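PDB 4GL3: putative glucoamylase, which probably hydrolyses glycosidic bonds in starch-like or related carbohydrates. Local coordinates for residues V66-G71 with H138-K143; V73-G78 with P146-I151; F250-S255 with I333-E338; T325-L330 with G382-M387. One frame throughout, in Å; residues are numbered along the deposited sequence. Where two conformers were deposited one is given.

Interaction 1 (V66-G71 with H138-K143)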
# COMPACT_ATOMS: atom_id res chain seq x y z
N VAL A 66 -6.96 0.09 12.59
CA VAL A 66 -5.95 -0.55 13.46
C VAL A 66 -5.87 0.17 14.80
O VAL A 66 -5.92 -0.44 15.88
CB VAL A 66 -4.56 -0.61 12.76
CG1 VAL A 66 -3.46 -1.13 13.71
CG2 VAL A 66 -4.62 -1.49 11.50
N GLY A 67 -5.81 1.49 14.74
CA GLY A 67 -5.72 2.33 15.95
C GLY A 67 -6.90 2.22 16.90
O GLY A 67 -6.71 2.26 18.12
N ILE A 68 -8.11 2.08 16.36
CA ILE A 68 -9.28 1.86 17.20
C ILE A 68 -9.14 0.52 17.92
O ILE A 68 -9.32 0.45 19.13
CB ILE A 68 -10.61 1.84 16.42
CG1 ILE A 68 -10.92 3.22 15.80
CG2 ILE A 68 -11.74 1.43 17.36
CD1 ILE A 68 -12.00 3.19 14.73
N GLU A 69 -8.85 -0.52 17.17
CA GLU A 69 -8.72 -1.88 17.71
C GLU A 69 -7.56 -2.01 18.69
O GLU A 69 -7.66 -2.80 19.61
CB GLU A 69 -8.58 -2.90 16.57
CG GLU A 69 -9.89 -3.07 15.82
CD GLU A 69 -11.00 -3.64 16.69
OE1 GLU A 69 -10.76 -4.67 17.36
OE2 GLU A 69 -12.10 -3.07 16.73
N ARG A 70 -6.48 -1.25 18.50
CA ARG A 70 -5.35 -1.25 19.44
C ARG A 70 -5.53 -0.29 20.60
O ARG A 70 -4.70 -0.25 21.51
CB ARG A 70 -4.03 -0.93 18.72
CG ARG A 70 -3.50 -2.09 17.88
CD ARG A 70 -2.88 -3.18 18.75
NE ARG A 70 -2.93 -4.46 18.02
CZ ARG A 70 -2.68 -5.65 18.55
NH1 ARG A 70 -2.30 -5.75 19.82
NH2 ARG A 70 -2.82 -6.74 17.82
N GLY A 71 -6.63 0.46 20.62
CA GLY A 71 -6.89 1.39 21.70
C GLY A 71 -6.06 2.67 21.64
O GLY A 71 -5.99 3.39 22.62
N HIS A 138 -15.97 0.34 5.29
CA HIS A 138 -17.39 -0.02 5.11
C HIS A 138 -17.79 -1.28 5.90
O HIS A 138 -18.85 -1.36 6.46
CB HIS A 138 -17.73 -0.21 3.60
CG HIS A 138 -19.18 -0.43 3.32
ND1 HIS A 138 -19.77 -1.68 3.40
CD2 HIS A 138 -20.17 0.43 2.98
CE1 HIS A 138 -21.07 -1.57 3.14
NE2 HIS A 138 -21.34 -0.30 2.88
N GLN A 139 -16.90 -2.26 5.93
CA GLN A 139 -17.16 -3.51 6.62
C GLN A 139 -16.87 -3.44 8.10
O GLN A 139 -17.28 -4.35 8.83
CB GLN A 139 -16.33 -4.64 5.97
CG GLN A 139 -16.69 -4.85 4.50
CD GLN A 139 -18.15 -5.24 4.30
OE1 GLN A 139 -18.99 -4.42 3.91
NE2 GLN A 139 -18.47 -6.50 4.61
N TYR A 140 -16.18 -2.39 8.56
CA TYR A 140 -15.86 -2.26 10.01
C TYR A 140 -16.87 -1.40 10.77
O TYR A 140 -17.30 -1.76 11.87
CB TYR A 140 -14.49 -1.60 10.17
CG TYR A 140 -14.07 -1.42 11.63
CD1 TYR A 140 -13.63 -2.52 12.39
CD2 TYR A 140 -14.09 -0.18 12.23
CE1 TYR A 140 -13.23 -2.37 13.70
CE2 TYR A 140 -13.70 -0.02 13.55
CZ TYR A 140 -13.26 -1.12 14.27
OH TYR A 140 -12.91 -0.95 15.55
N PHE A 141 -17.24 -0.24 10.20
CA PHE A 141 -18.18 0.71 10.86
C PHE A 141 -19.64 0.34 10.67
O PHE A 141 -20.38 1.04 9.97
CB PHE A 141 -17.91 2.14 10.37
CG PHE A 141 -16.58 2.66 10.79
CD1 PHE A 141 -16.37 3.09 12.08
CD2 PHE A 141 -15.53 2.67 9.92
CE1 PHE A 141 -15.13 3.52 12.49
CE2 PHE A 141 -14.29 3.13 10.29
CZ PHE A 141 -14.10 3.58 11.59
N THR A 142 -20.05 -0.74 11.35
CA THR A 142 -21.33 -1.40 11.13
C THR A 142 -22.39 -1.04 12.16
O THR A 142 -23.47 -1.58 12.12
CB THR A 142 -21.14 -2.94 11.16
OG1 THR A 142 -20.58 -3.29 12.41
CG2 THR A 142 -20.18 -3.41 10.11
N LYS A 143 -22.11 -0.13 13.09
CA LYS A 143 -23.09 0.25 14.12
C LYS A 143 -24.26 1.01 13.51
O LYS A 143 -24.09 1.77 12.57
CB LYS A 143 -22.46 1.14 15.18
CG LYS A 143 -21.29 0.51 15.91
CD LYS A 143 -21.03 1.25 17.20
CE LYS A 143 -20.28 0.39 18.18
NZ LYS A 143 -20.35 1.06 19.49

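Interaction 2 (V73-G78 with P146-I151)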
# COMPACT_ATOMS: atom_id res chain seq x y z
N VAL A 73 -6.94 5.21 19.77
CA VAL A 73 -8.05 6.18 19.85
C VAL A 73 -9.34 5.41 20.19
O VAL A 73 -9.38 4.18 20.06
CB VAL A 73 -8.26 6.99 18.51
CG1 VAL A 73 -7.07 7.89 18.21
CG2 VAL A 73 -8.55 6.05 17.32
N THR A 74 -10.38 6.12 20.63
CA THR A 74 -11.66 5.46 20.85
C THR A 74 -12.40 5.25 19.51
O THR A 74 -12.09 5.86 18.45
CB THR A 74 -12.59 6.22 21.81
OG1 THR A 74 -13.07 7.39 21.15
CG2 THR A 74 -11.93 6.55 23.20
N ARG A 75 -13.37 4.35 19.53
CA ARG A 75 -14.16 4.10 18.37
C ARG A 75 -14.93 5.34 17.93
O ARG A 75 -15.12 5.56 16.75
CB ARG A 75 -15.17 2.98 18.60
CG ARG A 75 -15.64 2.42 17.26
CD ARG A 75 -16.98 1.80 17.40
NE ARG A 75 -17.55 1.36 16.13
CZ ARG A 75 -17.33 0.19 15.54
NH1 ARG A 75 -16.47 -0.70 16.02
NH2 ARG A 75 -17.98 -0.06 14.44
N GLU A 76 -15.42 6.11 18.88
CA GLU A 76 -16.13 7.35 18.59
C GLU A 76 -15.16 8.33 17.93
O GLU A 76 -15.52 8.97 16.95
CB GLU A 76 -16.77 7.95 19.85
CG GLU A 76 -17.86 7.08 20.50
CD GLU A 76 -17.34 5.72 21.05
OE1 GLU A 76 -16.23 5.64 21.65
OE2 GLU A 76 -18.04 4.70 20.86
N GLN A 77 -13.92 8.42 18.43
CA GLN A 77 -12.94 9.31 17.80
C GLN A 77 -12.62 8.89 16.40
O GLN A 77 -12.50 9.73 15.51
CB GLN A 77 -11.65 9.42 18.58
CG GLN A 77 -11.76 10.13 19.92
CD GLN A 77 -10.46 9.98 20.72
OE1 GLN A 77 -9.92 8.88 20.90
NE2 GLN A 77 -9.93 11.09 21.15
N GLY A 78 -12.43 7.59 16.22
CA GLY A 78 -12.05 7.08 14.94
C GLY A 78 -13.15 7.26 13.89
O GLY A 78 -12.88 7.60 12.74
N PRO A 146 -25.89 7.52 13.84
CA PRO A 146 -25.87 8.45 12.73
C PRO A 146 -24.51 8.55 12.03
O PRO A 146 -24.49 8.62 10.80
CB PRO A 146 -26.26 9.77 13.38
CG PRO A 146 -27.19 9.35 14.52
CD PRO A 146 -26.57 8.09 15.04
N THR A 147 -23.41 8.54 12.79
CA THR A 147 -22.10 8.68 12.20
C THR A 147 -21.75 7.48 11.31
O THR A 147 -21.28 7.65 10.18
CB THR A 147 -21.03 8.87 13.28
OG1 THR A 147 -21.31 10.08 13.98
CG2 THR A 147 -19.64 8.95 12.69
N GLU A 148 -22.00 6.27 11.78
CA GLU A 148 -21.54 5.09 11.06
C GLU A 148 -22.52 4.76 9.94
O GLU A 148 -22.11 4.25 8.91
CB GLU A 148 -21.29 3.89 11.99
CG GLU A 148 -20.29 4.21 13.08
CD GLU A 148 -19.69 2.99 13.79
OE1 GLU A 148 -19.91 1.83 13.34
OE2 GLU A 148 -18.96 3.22 14.78
N ASN A 149 -23.79 5.09 10.10
CA ASN A 149 -24.73 4.93 9.00
C ASN A 149 -24.27 5.80 7.83
O ASN A 149 -24.31 5.34 6.68
CB ASN A 149 -26.16 5.29 9.41
CG ASN A 149 -26.76 4.28 10.38
OD1 ASN A 149 -26.28 3.15 10.51
ND2 ASN A 149 -27.84 4.69 11.06
N ARG A 150 -23.79 7.00 8.14
CA ARG A 150 -23.42 7.97 7.12
C ARG A 150 -22.08 7.60 6.48
O ARG A 150 -21.92 7.74 5.28
CB ARG A 150 -23.33 9.34 7.75
CG ARG A 150 -23.09 10.49 6.77
CD ARG A 150 -24.40 11.08 6.27
NE ARG A 150 -24.76 10.60 4.93
CZ ARG A 150 -24.50 11.23 3.78
NH1 ARG A 150 -23.86 12.40 3.77
NH2 ARG A 150 -24.88 10.68 2.62
N ILE A 151 -21.12 7.13 7.28
CA ILE A 151 -19.89 6.57 6.76
C ILE A 151 -20.16 5.50 5.70
O ILE A 151 -19.61 5.54 4.61
CB ILE A 151 -19.00 5.95 7.86
CG1 ILE A 151 -18.35 7.04 8.76
CG2 ILE A 151 -17.88 5.14 7.23
CD1 ILE A 151 -17.77 6.56 10.08

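Interaction 3 (F250-S255 with I333-E338)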
# COMPACT_ATOMS: atom_id res chain seq x y z
N PHE A 250 7.94 -3.43 -1.89
CA PHE A 250 6.58 -2.92 -1.67
C PHE A 250 5.53 -3.52 -2.63
O PHE A 250 4.34 -3.38 -2.38
CB PHE A 250 6.50 -1.37 -1.69
CG PHE A 250 6.38 -0.76 -3.09
CD1 PHE A 250 7.53 -0.52 -3.86
CD2 PHE A 250 5.15 -0.43 -3.63
CE1 PHE A 250 7.45 0.07 -5.13
CE2 PHE A 250 5.06 0.18 -4.90
CZ PHE A 250 6.21 0.41 -5.65
N PHE A 251 5.96 -4.14 -3.73
CA PHE A 251 5.03 -4.87 -4.57
C PHE A 251 4.24 -5.96 -3.78
O PHE A 251 3.14 -6.30 -4.17
CB PHE A 251 5.74 -5.54 -5.76
CG PHE A 251 6.32 -4.60 -6.83
CD1 PHE A 251 6.16 -3.22 -6.78
CD2 PHE A 251 7.04 -5.15 -7.90
CE1 PHE A 251 6.69 -2.41 -7.78
CE2 PHE A 251 7.57 -4.36 -8.89
CZ PHE A 251 7.36 -2.98 -8.85
N THR A 252 4.80 -6.46 -2.67
CA THR A 252 4.09 -7.47 -1.81
C THR A 252 3.23 -6.82 -0.73
O THR A 252 2.64 -7.53 0.09
CB THR A 252 5.08 -8.44 -1.15
OG1 THR A 252 5.84 -7.73 -0.15
CG2 THR A 252 6.00 -9.04 -2.23
N HIS A 253 3.14 -5.48 -0.73
CA HIS A 253 2.44 -4.75 0.30
C HIS A 253 1.18 -4.02 -0.17
O HIS A 253 0.15 -4.15 0.43
CB HIS A 253 3.35 -3.71 1.00
CG HIS A 253 4.61 -4.28 1.52
ND1 HIS A 253 5.77 -3.54 1.61
CD2 HIS A 253 4.93 -5.55 1.90
CE1 HIS A 253 6.74 -4.33 2.05
NE2 HIS A 253 6.26 -5.54 2.25
N TYR A 254 1.25 -3.18 -1.19
CA TYR A 254 0.16 -2.20 -1.37
C TYR A 254 -1.24 -2.79 -1.71
O TYR A 254 -2.25 -2.30 -1.22
CB TYR A 254 0.52 -1.11 -2.40
CG TYR A 254 1.62 -0.13 -2.07
CD1 TYR A 254 2.33 -0.20 -0.89
CD2 TYR A 254 1.94 0.89 -2.97
CE1 TYR A 254 3.37 0.69 -0.62
CE2 TYR A 254 2.95 1.78 -2.71
CZ TYR A 254 3.67 1.69 -1.52
OH TYR A 254 4.72 2.57 -1.26
N SER A 255 -1.28 -3.78 -2.59
CA SER A 255 -2.52 -4.47 -2.95
C SER A 255 -2.93 -5.53 -1.93
O SER A 255 -4.08 -5.97 -1.98
CB SER A 255 -2.38 -5.15 -4.36
OG SER A 255 -2.23 -4.20 -5.43
N ILE A 333 6.36 -8.62 7.38
CA ILE A 333 6.20 -9.42 8.60
C ILE A 333 5.24 -10.64 8.48
O ILE A 333 5.61 -11.70 8.93
CB ILE A 333 5.89 -8.54 9.87
CG1 ILE A 333 5.94 -9.38 11.18
CG2 ILE A 333 4.59 -7.75 9.71
CD1 ILE A 333 6.20 -8.55 12.45
N PRO A 334 4.08 -10.52 7.79
CA PRO A 334 3.31 -11.76 7.76
C PRO A 334 3.92 -12.81 6.88
O PRO A 334 3.55 -13.94 6.96
CB PRO A 334 1.96 -11.35 7.21
CG PRO A 334 2.17 -10.02 6.56
CD PRO A 334 3.39 -9.40 7.14
N TYR A 335 4.86 -12.43 6.03
CA TYR A 335 5.43 -13.38 5.09
C TYR A 335 6.68 -14.07 5.62
O TYR A 335 6.93 -15.19 5.25
CB TYR A 335 5.75 -12.70 3.78
CG TYR A 335 4.64 -11.86 3.22
CD1 TYR A 335 3.34 -12.32 3.19
CD2 TYR A 335 4.90 -10.60 2.65
CE1 TYR A 335 2.31 -11.57 2.64
CE2 TYR A 335 3.87 -9.84 2.09
CZ TYR A 335 2.59 -10.34 2.09
OH TYR A 335 1.57 -9.63 1.50
N ALA A 336 7.45 -13.41 6.49
CA ALA A 336 8.65 -14.01 7.08
C ALA A 336 8.82 -13.41 8.46
O ALA A 336 9.73 -12.59 8.69
CB ALA A 336 9.87 -13.74 6.21
N PRO A 337 7.95 -13.80 9.41
CA PRO A 337 7.87 -13.01 10.66
C PRO A 337 9.15 -12.95 11.50
O PRO A 337 9.51 -11.88 12.01
CB PRO A 337 6.68 -13.63 11.43
CG PRO A 337 6.31 -14.89 10.71
CD PRO A 337 6.90 -14.84 9.32
N GLU A 338 9.85 -14.07 11.61
CA GLU A 338 11.07 -14.11 12.42
C GLU A 338 12.14 -13.19 11.84
O GLU A 338 12.86 -12.49 12.57
CB GLU A 338 11.62 -15.54 12.54
CG GLU A 338 10.68 -16.53 13.23
CD GLU A 338 9.57 -17.15 12.34
OE1 GLU A 338 9.42 -16.85 11.11
OE2 GLU A 338 8.81 -17.97 12.91

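Interaction 4 (T325-L330 with G382-M387)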
# COMPACT_ATOMS: atom_id res chain seq x y z
N THR A 325 15.66 0.33 3.50
CA THR A 325 14.46 1.06 3.72
C THR A 325 13.55 0.21 4.67
O THR A 325 13.06 -0.87 4.28
CB THR A 325 13.72 1.26 2.38
OG1 THR A 325 14.54 2.00 1.45
CG2 THR A 325 12.40 1.91 2.61
N PRO A 326 13.32 0.70 5.92
CA PRO A 326 12.64 -0.11 6.92
C PRO A 326 11.29 -0.68 6.53
O PRO A 326 10.98 -1.80 6.94
CB PRO A 326 12.51 0.85 8.12
CG PRO A 326 13.79 1.63 8.05
CD PRO A 326 13.95 1.88 6.55
N THR A 327 10.49 0.06 5.74
CA THR A 327 9.20 -0.46 5.35
C THR A 327 9.28 -1.77 4.57
O THR A 327 8.32 -2.52 4.61
CB THR A 327 8.34 0.56 4.60
OG1 THR A 327 6.98 0.08 4.55
CG2 THR A 327 8.85 0.81 3.16
N ALA A 328 10.41 -2.06 3.90
CA ALA A 328 10.60 -3.33 3.15
C ALA A 328 10.47 -4.54 4.09
O ALA A 328 9.51 -5.32 3.97
CB ALA A 328 11.96 -3.37 2.41
N ALA A 329 11.39 -4.69 5.04
CA ALA A 329 11.36 -5.82 5.96
C ALA A 329 10.12 -5.78 6.88
O ALA A 329 9.46 -6.80 7.09
CB ALA A 329 12.64 -5.90 6.81
N LEU A 330 9.80 -4.62 7.41
CA LEU A 330 8.81 -4.52 8.46
C LEU A 330 7.45 -4.89 7.91
O LEU A 330 6.70 -5.67 8.54
CB LEU A 330 8.81 -3.13 9.09
CG LEU A 330 10.11 -2.69 9.81
CD1 LEU A 330 9.88 -1.42 10.60
CD2 LEU A 330 10.63 -3.79 10.68
N GLY A 382 2.39 3.69 6.21
CA GLY A 382 1.12 3.02 6.27
C GLY A 382 1.23 1.51 6.37
O GLY A 382 0.58 0.89 7.24
N PRO A 383 2.02 0.90 5.47
CA PRO A 383 2.12 -0.58 5.47
C PRO A 383 2.76 -1.14 6.74
O PRO A 383 2.47 -2.28 7.11
CB PRO A 383 2.96 -0.90 4.21
CG PRO A 383 2.74 0.30 3.29
CD PRO A 383 2.62 1.49 4.24
N ILE A 384 3.61 -0.37 7.40
CA ILE A 384 4.22 -0.83 8.63
C ILE A 384 3.12 -1.05 9.66
O ILE A 384 3.09 -2.13 10.27
CB ILE A 384 5.28 0.15 9.17
CG1 ILE A 384 6.47 0.21 8.21
CG2 ILE A 384 5.73 -0.26 10.58
CD1 ILE A 384 7.44 1.37 8.53
N ILE A 385 2.21 -0.10 9.82
CA ILE A 385 1.14 -0.22 10.83
C ILE A 385 0.24 -1.38 10.45
O ILE A 385 -0.08 -2.25 11.26
CB ILE A 385 0.24 1.05 10.94
CG1 ILE A 385 1.02 2.28 11.32
CG2 ILE A 385 -0.86 0.84 12.01
CD1 ILE A 385 0.28 3.58 11.06
N VAL A 386 -0.21 -1.39 9.19
CA VAL A 386 -1.27 -2.29 8.77
C VAL A 386 -0.82 -3.72 8.61
O VAL A 386 -1.55 -4.63 8.95
CB VAL A 386 -1.96 -1.76 7.46
CG1 VAL A 386 -2.94 -2.81 6.92
CG2 VAL A 386 -2.68 -0.45 7.73
N MSE A 387 0.38 -3.95 8.09
CA MSE A 387 0.85 -5.33 7.86
C MSE A 387 1.26 -5.96 9.17
O MSE A 387 1.07 -7.15 9.36
CB MSE A 387 1.98 -5.40 6.81
CG MSE A 387 1.55 -4.93 5.40
SE MSE A 387 0.14 -6.01 4.60
CE MSE A 387 1.13 -7.45 3.77

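Interaction 1 (V66-G71 with H138-K143)
Tyr140 reaches across from the end of helix 124-140 to meet Ile68 and Glu69 in the last turn of helix 54-69. With its CG anti to the backbone N (chi1 -180°), the ring runs straight out, and OH donates to Glu69 OE2 at 2.6 Å. The carboxylate oxygen sits at the ring edge and accepts through its anti lone pair, with the carboxylate plane 81° from the ring. The tight side belongs to Ile68. Its CG2 lies 3.2 Å from Tyr140 OH, and its CD1 fills the corner between the two aromatic residues, 3.8 Å from both Tyr140 CE2 and Phe141 CZ. A branched isoleucine suits this place because one arm meets the phenol oxygen while the other reaches the two rings. Phe141 takes Tyr140 CD2 over its ring centre. The other side is the more open to solvent: Glu69 is exposed, so its charge can probably remain hydrated. Just beyond, Gly71 is the first to leave the helical conformation, in a Schellman motif, its positive phi favouring glycine. Helix 75-90 packs against the apolar side, with Arg75 on Ile68 and Ala79 and Met82 on Phe141; helix 395-401 brings Leu395 to Glu69 and Leu399 to Tyr140.

Interaction 2 (V73-G78 with P146-I151)
Arg75 and Glu148 each lie in the first turn of a helix, 75-90 and 146-161, and join the two helix starts through their side chains rather than their backbones. The first helix opens with a capping box: Thr74 OG1 accepts from Gln77 N at 3.0 Å, and Gln77 OE1 accepts from Thr74 N at 2.8 Å. Threonine and glutamine fit these places because they tie up N-H groups that the helix start leaves without carbonyl partners. From this fixed turn the arginine's CG points opposite its own N (chi1 -161°) and the chain stays extended as far as NE, crossing the glutamate chain at about a right angle. Its guanidinium then grips the carboxylate side-on, in a salt bridge of two hydrogen bonds, with the two planes 21° apart. Glu148 is buried, and its charge probably depends on this pairing; its OE1 also takes the backbone N-H of Lys143, while Arg75 NH2 also reaches Tyr140 O. A methionine in place of Arg75 would probably leave the buried carboxylate without its positive mate and the Tyr140 carbonyl without this donor. Each oxygen offers its syn lone pair to one nitrogen: Arg75 NE meets Glu148 OE2 at 2.7 Å, and NH2 of Arg75 meets OE1 of Glu148 at 2.9 Å, the latter almost straight at 177°.

Interaction 3 (F250-S255 with I333-E338)
The carbonyl oxygen of Thr252 accepts a hydrogen bond of 2.7 Å from Tyr335 OH, the one polar link between the loop 250-255 and the turn leading into helix 337-349. The hydroxyl meets the carbonyl almost head-on, with an angle of 165° at the oxygen, and that oxygen lies near the plane of the tyrosine ring, at its edge. Tyrosine suits the place because its flat ring spans a gap of 9.2 Å between the CA atoms of Thr252 and Tyr335 and carries a donor at the far end. The threonine side chain slides past the ring in the opposite direction: CB and OG1 of Thr252 each lie 3.7 Å from Tyr335 CE2. OG1 stands between the backbone N and the carbonyl carbon (chi1 70°), from where it reaches Leu249 O; its approach to the ring is a van der Waals contact. His253 presents its ring edge to the tyrosine more loosely, CD2 being 4.4 Å from Tyr335 CE2, while its NE2 bonds to Ser332 OG. Pro334 CG covers part of one face of the tyrosine ring, and Met275 and Thr279 of helix 271-288 also pack on it. Both segments lie in the glucoamylase family region, and all three touching residues are buried: the phenol O-H meets the hydrogen-bonding need of a loop carbonyl away from water.

Interaction 4 (T325-L330 with G382-M387)
Pro383 is the first residue of 382-387 to meet the other helix, its ring atom CB lying 4.2 Å from Thr327 OG1. Having no N-H to give to the preceding turn, proline suits the kink that the helix makes here, and Gly382 before it avoids a CB that would crowd the proline CD. Ile384 follows and carries most of this segment's share. Its CG1, anti to the carbonyl carbon (chi1 -66°), leans toward the partner helix, 3.7 Å from Thr327 OG1 and 4.2 Å from Leu330 CB, while its CD1 continues over the threonine to 4.1 Å from Thr327 CB. The threonine hydroxyl is not wasted on this apolar neighbour: it is hydrogen-bonded to Asp380 O and to Ser331 OG, which satisfies a buried polar atom. An alanine in place of Ile384 is likely to open a gap beside Thr327 and Leu330 where the ethyl arm now lies. One turn on, selenomethionine Met387 sets out to the same side, but its long chain turns off to pack on Tyr335. The axes of the short helical segments run nearly parallel, 16° apart and 9.0 Å at closest approach, and the CA atoms of Leu330 and Ile384 come within 5.9 Å. Helix 54-69 flanks 382-387, with Phe59 on Pro383 and Ala63 on Ile385, while helix 337-349 backs 325-330 through Ala343 and Met344, consistent with a six-hairpin fold.

How the interactions relate
The four contacts fall into two pairs. Interactions 1 and 2, whose centres lie about 9 Å apart, join the turns of two successive helical hairpins, 54-69 with 75-90 and 124-140 with 146-161, consistent with the (alpha/alpha)6 barrel of the six-hairpin clan. Their segments alternate along the chain. Interactions 3 and 4, whose centres lie about 8 Å apart and whose segments likewise alternate, come later in sequence, lie nearer the centre of the molecule, and share the run from helix 326-331 into helix 337-349. Val66 CG1, 3.7 Å from Ile385 CG2, connects interactions 1 and 4, whose centres are about 20 Å apart. Helix 378-393 thus bridges the peripheral hairpin ends and the buried core.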